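Local coordinates for protein PadR family transcriptional regulator (Listeria monocytogenes, PDB 6ABQ) that probably binds DNA through a winged helix-turn-helix domain as a PadR-family transcription factor, regulating gene expression in response to a ligand, at residues T55-V58 with R59-K62. Numbering follows the deposited sequence.
Sequences TILV and RLEK
Between Thr55-Val58 and Arg59-Lys62 four successive i to i+4 backbone hydrogen bonds, from Arg59 N to Thr55 O through Lys62 N to Val58 O, with N-H...O angles of at least 156°, define regular alpha-helix. These turns close helix 50-62, the third helix of the winged helix-turn-helix domain and, as in other PadR proteins, probably its DNA-recognition helix; strands 66-72 and 78-84 form the wing.

The helix is amphipathic. On its buried side Ile56 and Leu57 pack on helix 17-27, touching Ile22 and Ile26, and Leu60 reaches both that helix and Val66 of the wing. Leu57 CD2 comes to 4.3 Å from Leu60 CD1, a loose methyl contact, while Leu60 CG sits 3.2 Å from Ile56 O, obliquely off the carbonyl plane, beside the oxygen that also accepts the Leu60 N-H.

Arg59 runs alongside Ile56. Its CG is anti to the backbone N (chi1 -175°), and a bend at chi3 (85°) turns the guanidinium back along the helix toward the preceding turn. Ile56 CG2 then lies over one face of that group, 4.0 Å from Arg59 NH2, and Ile56 CG1 is equally far from Arg59 NH1. Both branches of Ile56 thus lie on one side of the guanidinium plane, while NH2 makes a salt bridge to Glu19 of helix 17-27, a tie that probably limits how far the guanidinium can turn.

Glu61 extends toward the wing, where OE2 hydrogen-bonds Tyr82 OH, and its CG passes 3.4 Å from Leu57 O. On the exposed side Lys62, extended beyond CG, runs alongside Val58, with Val58 CG1 against Lys62 CE at 3.7 Å and against the ammonium NZ at 3.9 Å.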
ATOM      1  N   THR B  55       9.431  -7.628  12.410  1.00 16.14           N
ATOM      2  CA  THR B  55       8.096  -7.263  12.935  1.00 17.10           C
ATOM      3  C   THR B  55       6.968  -7.944  12.144  1.00 16.26           C
ATOM      4  O   THR B  55       5.997  -8.422  12.725  1.00 16.52           O
ATOM      5  CB  THR B  55       7.838  -5.729  12.976  1.00 18.96           C
ATOM      6  OG1 THR B  55       7.565  -5.234  11.660  1.00 18.86           O
ATOM      7  CG2 THR B  55       9.003  -4.953  13.589  1.00 20.17           C
ATOM      8  N   ILE B  56       7.121  -7.987  10.820  1.00 15.56           N
ATOM      9  CA  ILE B  56       6.131  -8.604   9.928  1.00 15.12           C
ATOM     10  C   ILE B  56       6.105 -10.126  10.109  1.00 14.03           C
ATOM     11  O   ILE B  56       5.025 -10.730  10.142  1.00 14.15           O
ATOM     12  CB  ILE B  56       6.322  -8.189   8.444  1.00 15.23           C
ATOM     13  CG1 ILE B  56       6.146  -6.662   8.302  1.00 16.82           C
ATOM     14  CG2 ILE B  56       5.326  -8.928   7.547  1.00 15.12           C
ATOM     15  CD1 ILE B  56       6.713  -6.056   7.027  1.00 17.37           C
ATOM     16  N   LEU B  57       7.284 -10.728  10.246  1.00 13.27           N
ATOM     17  CA  LEU B  57       7.398 -12.148  10.589  1.00 12.65           C
ATOM     18  C   LEU B  57       6.696 -12.493  11.912  1.00 13.25           C
ATOM     19  O   LEU B  57       6.011 -13.514  11.999  1.00 13.25           O
ATOM     20  CB  LEU B  57       8.865 -12.601  10.597  1.00 12.17           C
ATOM     21  CG  LEU B  57       9.612 -12.669   9.247  1.00 11.77           C
ATOM     22  CD1 LEU B  57      11.083 -12.972   9.465  1.00 11.65           C
ATOM     23  CD2 LEU B  57       8.994 -13.660   8.265  1.00 11.62           C
ATOM     24  N   VAL B  58       6.858 -11.634  12.920  1.00 14.13           N
ATOM     25  CA  VAL B  58       6.153 -11.773  14.209  1.00 15.23           C
ATOM     26  C   VAL B  58       4.627 -11.724  13.998  1.00 15.74           C
ATOM     27  O   VAL B  58       3.896 -12.554  14.544  1.00 16.20           O
ATOM     28  CB  VAL B  58       6.638 -10.731  15.257  1.00 16.58           C
ATOM     29  CG1 VAL B  58       5.688 -10.626  16.449  1.00 18.25           C
ATOM     30  CG2 VAL B  58       8.043 -11.081  15.738  1.00 16.49           C
ATOM     31  N   ARG B  59       4.176 -10.775  13.176  1.00 15.90           N
ATOM     32  CA  ARG B  59       2.759 -10.637  12.827  1.00 16.62           C
ATOM     33  C   ARG B  59       2.213 -11.896  12.138  1.00 15.93           C
ATOM     34  O   ARG B  59       1.119 -12.365  12.474  1.00 16.71           O
ATOM     35  CB  ARG B  59       2.515  -9.388  11.973  1.00 17.21           C
ATOM     36  CG  ARG B  59       1.042  -9.136  11.682  1.00 18.39           C
ATOM     37  CD  ARG B  59       0.810  -7.750  11.111  1.00 19.63           C
ATOM     38  NE  ARG B  59       1.005  -7.694   9.662  1.00 19.15           N
ATOM     39  CZ  ARG B  59       1.800  -6.832   9.021  1.00 19.33           C
ATOM     40  NH1 ARG B  59       2.513  -5.929   9.680  1.00 19.92           N
ATOM     41  NH2 ARG B  59       1.876  -6.879   7.696  1.00 19.25           N
ATOM     42  N   LEU B  60       2.996 -12.426  11.193  1.00 14.79           N
ATOM     43  CA  LEU B  60       2.666 -13.658  10.467  1.00 14.43           C
ATOM     44  C   LEU B  60       2.510 -14.885  11.362  1.00 14.62           C
ATOM     45  O   LEU B  60       1.603 -15.694  11.135  1.00 15.18           O
ATOM     46  CB  LEU B  60       3.686 -13.935   9.363  1.00 13.58           C
ATOM     47  CG  LEU B  60       3.736 -12.968   8.178  1.00 13.77           C
ATOM     48  CD1 LEU B  60       4.836 -13.401   7.217  1.00 13.21           C
ATOM     49  CD2 LEU B  60       2.393 -12.872   7.480  1.00 14.78           C
ATOM     50  N   GLU B  61       3.386 -15.014  12.359  1.00 14.49           N
ATOM     51  CA  GLU B  61       3.274 -16.062  13.386  1.00 15.15           C
ATOM     52  C   GLU B  61       1.950 -15.953  14.131  1.00 16.49           C
ATOM     53  O   GLU B  61       1.238 -16.944  14.276  1.00 17.21           O
ATOM     54  CB  GLU B  61       4.405 -15.959  14.415  1.00 15.27           C
ATOM     55  CG  GLU B  61       5.784 -16.353  13.919  1.00 14.35           C
ATOM     56  CD  GLU B  61       6.855 -16.165  14.975  1.00 14.84           C
ATOM     57  OE1 GLU B  61       6.536 -15.841  16.135  1.00 16.04           O
ATOM     58  OE2 GLU B  61       8.035 -16.344  14.647  1.00 14.31           O
ATOM     59  N   LYS B  62       1.645 -14.744  14.603  1.00 17.10           N
ATOM     60  CA  LYS B  62       0.424 -14.463  15.362  1.00 18.73           C
ATOM     61  C   LYS B  62      -0.827 -14.701  14.517  1.00 19.05           C
ATOM     62  O   LYS B  62      -1.846 -15.153  15.035  1.00 20.40           O
ATOM     63  CB  LYS B  62       0.466 -13.051  15.963  1.00 19.65           C
ATOM     64  CG  LYS B  62       1.474 -12.935  17.097  1.00 20.18           C
ATOM     65  CD  LYS B  62       1.773 -11.510  17.532  1.00 21.17           C
ATOM     66  CE  LYS B  62       2.820 -11.528  18.637  1.00 21.98           C
ATOM     67  NZ  LYS B  62       3.085 -10.206  19.259  1.00 23.62           N
TER